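Local coordinates for lipoxygenase (Cyanothece sp., PDB 5EK8), which is a 9R-lipoxygenase, a non-heme iron enzyme that probably adds molecular oxygen to polyunsaturated fatty acids, at residues A[497-502]-A[533-538]; A[428-433]-A[501-506]. All coordinates share one frame; numbering follows the deposited sequence.

Contact 1 (A[497-502]-A[533-538]); sequences MPYQPI and GKTKVI
M497 and V537 meet through their inner side-chain carbons, M497 CB lying 4.0 Å from V537 CG1. With chi1 at 55°, CG1 stands between the V537 backbone N and carbonyl carbon, on the M497 side. Beyond CB the methionine leads away from 533-538, to T429 and V432 of helix 421-432. Y499 starts toward the other segment and then turns off: its CB packs beside V537 CB and comes 4.0 Å from T535 CG2. Its chi1 (175°) sets CG anti to the backbone N; the ring beyond it leads away from 533-538 and stands oblique to V537 CA and the T535 methyl. The backbone N of P501 lies over one ring face, offset toward the rim, and the hydroxyl is hydrogen-bonded to D522 OD1. At the exposed edge P498 CB rests against the K534 chain, 4.0 Å from K534 CD. K536 bends at every torsion past CB, bringing its CE beside M497 O, while NZ reaches the carbonyl oxygens of V493 and S496 at the end of helix 482-495. Main-chain bonds hold the segments together: V537 N gives to M497 O at 3.0 Å, and Y499 N gives to T535 O. P498 CA adds a CA-H...O contact of 3.4 Å to T535 O. The two bonds flank P498 and K536, the non-hydrogen-bonded pair of a single antiparallel beta bridge, which joins the loop after helix 482-495 to the end of the small antiparallel hairpin of strands 530-531 and 534-535, away from the metal sites.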
# COMPACT_ATOMS: atom_id res chain seq x y z
N MET A 497 8.49 -1.54 -13.47
CA MET A 497 9.90 -1.19 -13.52
C MET A 497 10.62 -2.09 -14.50
O MET A 497 10.16 -3.19 -14.80
CB MET A 497 10.55 -1.31 -12.14
CG MET A 497 9.96 -0.40 -11.07
SD MET A 497 10.93 -0.45 -9.54
CE MET A 497 12.31 0.60 -9.97
N PRO A 498 11.75 -1.61 -15.02
CA PRO A 498 12.62 -2.55 -15.72
C PRO A 498 13.19 -3.56 -14.73
O PRO A 498 13.69 -3.16 -13.68
CB PRO A 498 13.72 -1.65 -16.31
CG PRO A 498 13.63 -0.36 -15.55
CD PRO A 498 12.19 -0.22 -15.18
N TYR A 499 13.10 -4.85 -15.06
CA TYR A 499 13.63 -5.90 -14.19
C TYR A 499 15.12 -5.78 -13.95
O TYR A 499 15.90 -5.49 -14.86
CB TYR A 499 13.32 -7.28 -14.78
CG TYR A 499 13.92 -8.43 -14.00
CD1 TYR A 499 13.51 -8.72 -12.70
CD2 TYR A 499 14.89 -9.24 -14.57
CE1 TYR A 499 14.07 -9.79 -11.99
CE2 TYR A 499 15.45 -10.30 -13.88
CZ TYR A 499 15.03 -10.57 -12.60
OH TYR A 499 15.61 -11.63 -11.93
N GLN A 500 15.51 -6.01 -12.70
CA GLN A 500 16.89 -5.96 -12.26
C GLN A 500 17.08 -7.00 -11.17
O GLN A 500 16.52 -6.86 -10.09
CB GLN A 500 17.27 -4.57 -11.75
CG GLN A 500 18.67 -4.46 -11.16
CD GLN A 500 18.88 -3.15 -10.42
OE1 GLN A 500 18.24 -2.89 -9.39
NE2 GLN A 500 19.77 -2.31 -10.94
N PRO A 501 17.84 -8.06 -11.46
CA PRO A 501 18.08 -9.14 -10.50
C PRO A 501 18.51 -8.59 -9.16
O PRO A 501 19.26 -7.61 -9.13
CB PRO A 501 19.19 -9.96 -11.15
CG PRO A 501 18.94 -9.79 -12.61
CD PRO A 501 18.48 -8.35 -12.76
N ILE A 502 18.01 -9.19 -8.08
CA ILE A 502 18.13 -8.61 -6.74
C ILE A 502 19.56 -8.25 -6.38
O ILE A 502 20.52 -8.94 -6.74
CB ILE A 502 17.54 -9.57 -5.67
CG1 ILE A 502 17.24 -8.80 -4.38
CG2 ILE A 502 18.46 -10.75 -5.40
CD1 ILE A 502 16.36 -7.59 -4.59
N GLY A 533 12.49 -1.84 -25.04
CA GLY A 533 13.89 -2.21 -25.06
C GLY A 533 14.46 -2.72 -23.74
O GLY A 533 15.65 -3.01 -23.65
N LYS A 534 13.63 -2.82 -22.72
CA LYS A 534 14.09 -3.34 -21.44
C LYS A 534 13.22 -4.50 -20.99
O LYS A 534 12.02 -4.54 -21.26
CB LYS A 534 14.08 -2.24 -20.37
CG LYS A 534 15.08 -1.12 -20.58
CD LYS A 534 14.64 0.14 -19.82
CE LYS A 534 15.68 1.25 -19.88
NZ LYS A 534 16.80 1.00 -18.94
N THR A 535 13.83 -5.47 -20.32
CA THR A 535 13.07 -6.54 -19.69
C THR A 535 12.28 -6.01 -18.51
O THR A 535 12.83 -5.37 -17.62
CB THR A 535 13.99 -7.67 -19.23
OG1 THR A 535 14.66 -8.24 -20.37
CG2 THR A 535 13.19 -8.75 -18.51
N LYS A 536 10.97 -6.26 -18.50
CA LYS A 536 10.10 -5.70 -17.48
C LYS A 536 9.87 -6.67 -16.31
O LYS A 536 9.83 -7.89 -16.49
CB LYS A 536 8.77 -5.29 -18.10
CG LYS A 536 8.91 -4.37 -19.30
CD LYS A 536 9.83 -3.18 -19.01
CE LYS A 536 9.29 -2.30 -17.88
NZ LYS A 536 7.99 -1.67 -18.24
N VAL A 537 9.72 -6.11 -15.11
CA VAL A 537 9.62 -6.91 -13.89
C VAL A 537 8.31 -7.69 -13.82
O VAL A 537 8.30 -8.85 -13.41
CB VAL A 537 9.79 -6.02 -12.62
CG1 VAL A 537 8.79 -4.89 -12.61
CG2 VAL A 537 9.66 -6.86 -11.36
N ILE A 538 7.20 -7.08 -14.24
CA ILE A 538 5.92 -7.79 -14.21
C ILE A 538 5.72 -8.64 -15.46
O ILE A 538 5.82 -8.16 -16.59
CB ILE A 538 4.72 -6.82 -14.06
CG1 ILE A 538 4.82 -6.02 -12.77
CG2 ILE A 538 3.41 -7.60 -14.06
CD1 ILE A 538 4.86 -6.87 -11.54

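Contact 2 (A[428-433]-A[501-506])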
# COMPACT_ATOMS: atom_id res chain seq x y z
N CYS A 428 14.05 0.75 -1.95
CA CYS A 428 12.73 0.55 -2.54
C CYS A 428 12.79 0.12 -4.00
O CYS A 428 12.21 -0.90 -4.38
CB CYS A 428 11.91 1.82 -2.41
SG CYS A 428 11.49 2.21 -0.71
N THR A 429 13.50 0.90 -4.82
CA THR A 429 13.65 0.60 -6.24
C THR A 429 14.30 -0.77 -6.45
O THR A 429 13.86 -1.55 -7.30
CB THR A 429 14.49 1.68 -6.98
OG1 THR A 429 15.77 1.81 -6.35
CG2 THR A 429 13.78 3.02 -6.97
N GLU A 430 15.33 -1.05 -5.66
CA GLU A 430 15.98 -2.36 -5.68
C GLU A 430 14.98 -3.50 -5.56
O GLU A 430 14.89 -4.34 -6.45
CB GLU A 430 17.03 -2.48 -4.57
CG GLU A 430 18.42 -2.02 -4.96
CD GLU A 430 19.38 -1.98 -3.79
OE1 GLU A 430 19.03 -2.52 -2.71
OE2 GLU A 430 20.48 -1.42 -3.93
N VAL A 431 14.20 -3.53 -4.48
CA VAL A 431 13.33 -4.69 -4.30
C VAL A 431 12.10 -4.69 -5.23
O VAL A 431 11.65 -5.75 -5.66
CB VAL A 431 12.85 -4.84 -2.85
CG1 VAL A 431 14.02 -5.26 -1.97
CG2 VAL A 431 12.22 -3.55 -2.34
N VAL A 432 11.57 -3.51 -5.56
CA VAL A 432 10.36 -3.45 -6.39
C VAL A 432 10.71 -3.85 -7.83
O VAL A 432 9.87 -4.37 -8.56
CB VAL A 432 9.69 -2.05 -6.35
CG1 VAL A 432 8.55 -1.96 -7.36
CG2 VAL A 432 9.16 -1.75 -4.95
N ALA A 433 11.97 -3.66 -8.21
CA ALA A 433 12.42 -4.10 -9.53
C ALA A 433 12.44 -5.62 -9.69
O ALA A 433 12.76 -6.13 -10.76
CB ALA A 433 13.79 -3.53 -9.84
N PRO A 501 17.84 -8.06 -11.46
CA PRO A 501 18.08 -9.14 -10.50
C PRO A 501 18.51 -8.59 -9.16
O PRO A 501 19.26 -7.61 -9.13
CB PRO A 501 19.19 -9.96 -11.15
CG PRO A 501 18.94 -9.79 -12.61
CD PRO A 501 18.48 -8.35 -12.76
N ILE A 502 18.01 -9.19 -8.08
CA ILE A 502 18.13 -8.61 -6.74
C ILE A 502 19.56 -8.25 -6.38
O ILE A 502 20.52 -8.94 -6.74
CB ILE A 502 17.54 -9.57 -5.67
CG1 ILE A 502 17.24 -8.80 -4.38
CG2 ILE A 502 18.46 -10.75 -5.40
CD1 ILE A 502 16.36 -7.59 -4.59
N GLU A 503 19.70 -7.12 -5.70
CA GLU A 503 20.97 -6.67 -5.16
C GLU A 503 20.71 -5.85 -3.91
O GLU A 503 19.58 -5.42 -3.66
CB GLU A 503 21.74 -5.85 -6.20
CG GLU A 503 20.98 -4.66 -6.77
CD GLU A 503 21.79 -3.90 -7.83
OE1 GLU A 503 22.29 -2.80 -7.51
OE2 GLU A 503 21.93 -4.42 -8.96
N GLY A 504 21.74 -5.64 -3.10
CA GLY A 504 21.61 -4.88 -1.88
C GLY A 504 21.33 -5.75 -0.68
O GLY A 504 21.84 -6.86 -0.57
N ILE A 505 20.50 -5.24 0.23
CA ILE A 505 20.27 -5.87 1.52
C ILE A 505 19.52 -7.20 1.43
O ILE A 505 19.70 -8.08 2.28
CB ILE A 505 19.49 -4.91 2.47
CG1 ILE A 505 19.47 -5.46 3.90
CG2 ILE A 505 18.08 -4.63 1.96
CD1 ILE A 505 18.94 -4.50 4.91
N MET A 506 18.71 -7.38 0.39
CA MET A 506 17.90 -8.59 0.26
C MET A 506 18.55 -9.64 -0.64
O MET A 506 17.93 -10.64 -0.98
CB MET A 506 16.50 -8.26 -0.26
CG MET A 506 15.67 -7.42 0.70
SD MET A 506 15.81 -7.96 2.41
CE MET A 506 15.13 -9.62 2.31
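V431 and M506 make the main apolar contact, V431 CG1 lying 3.8 Å from M506 CG as the two side chains cross obliquely. I502 adds its CD1 tip, 4.2 Å from V431 CG1 and also against the carbonyl oxygen of E430. Here chi1 (-161°) sets CG1 of I502 anti to the backbone N, and CD1 beyond it reaches the helix. The polar part centres on E430, whose chain, extended beyond CG, crosses that of E503 at about a right angle, the two CG atoms 4.1 Å apart. The carboxylate planes are turned 50° against each other, and E430 OE2 is 4.2 Å from E503 OE1, a like-charge approach that may favour protonation of one of them. E430 OE1 faces E503 O, acceptor to acceptor and unbonded, and sits 3.6 Å from G504 CA. E430 OE2 is held by Q426 NE2 and, weakly, by N281 ND2. An alanine at E430 would probably leave Q426 and N281 without this acceptor and open a gap over E503 and G504. Further along the loop, I505 N is bonded to Y282 OH. The last turn of helix 421-432 thus lies between the loop leading to strand 513-515 and helix 337-377, whose I357 and A361 touch V431.

Segments 497-502 and 501-506 overlap at P501 and I502; the loop after helix 482-495 runs from the beta bridge of contact 1 into the packing against helix 421-432 in contact 2, and the centres are 11 Å apart. The end of that helix and A433 just after it also touch contact 1. M497 SD lies 3.6 Å from V432 CG1, and A433 O has V537 CG2 at 3.2 Å and Y499 CD1 at 3.3 Å. Contact 2 is the one nearer the iron: the V431 side chain is about 10 Å from that of the iron ligand H359 and about 11 Å from that of H364, whereas contact 1 lies away from the annotated sites.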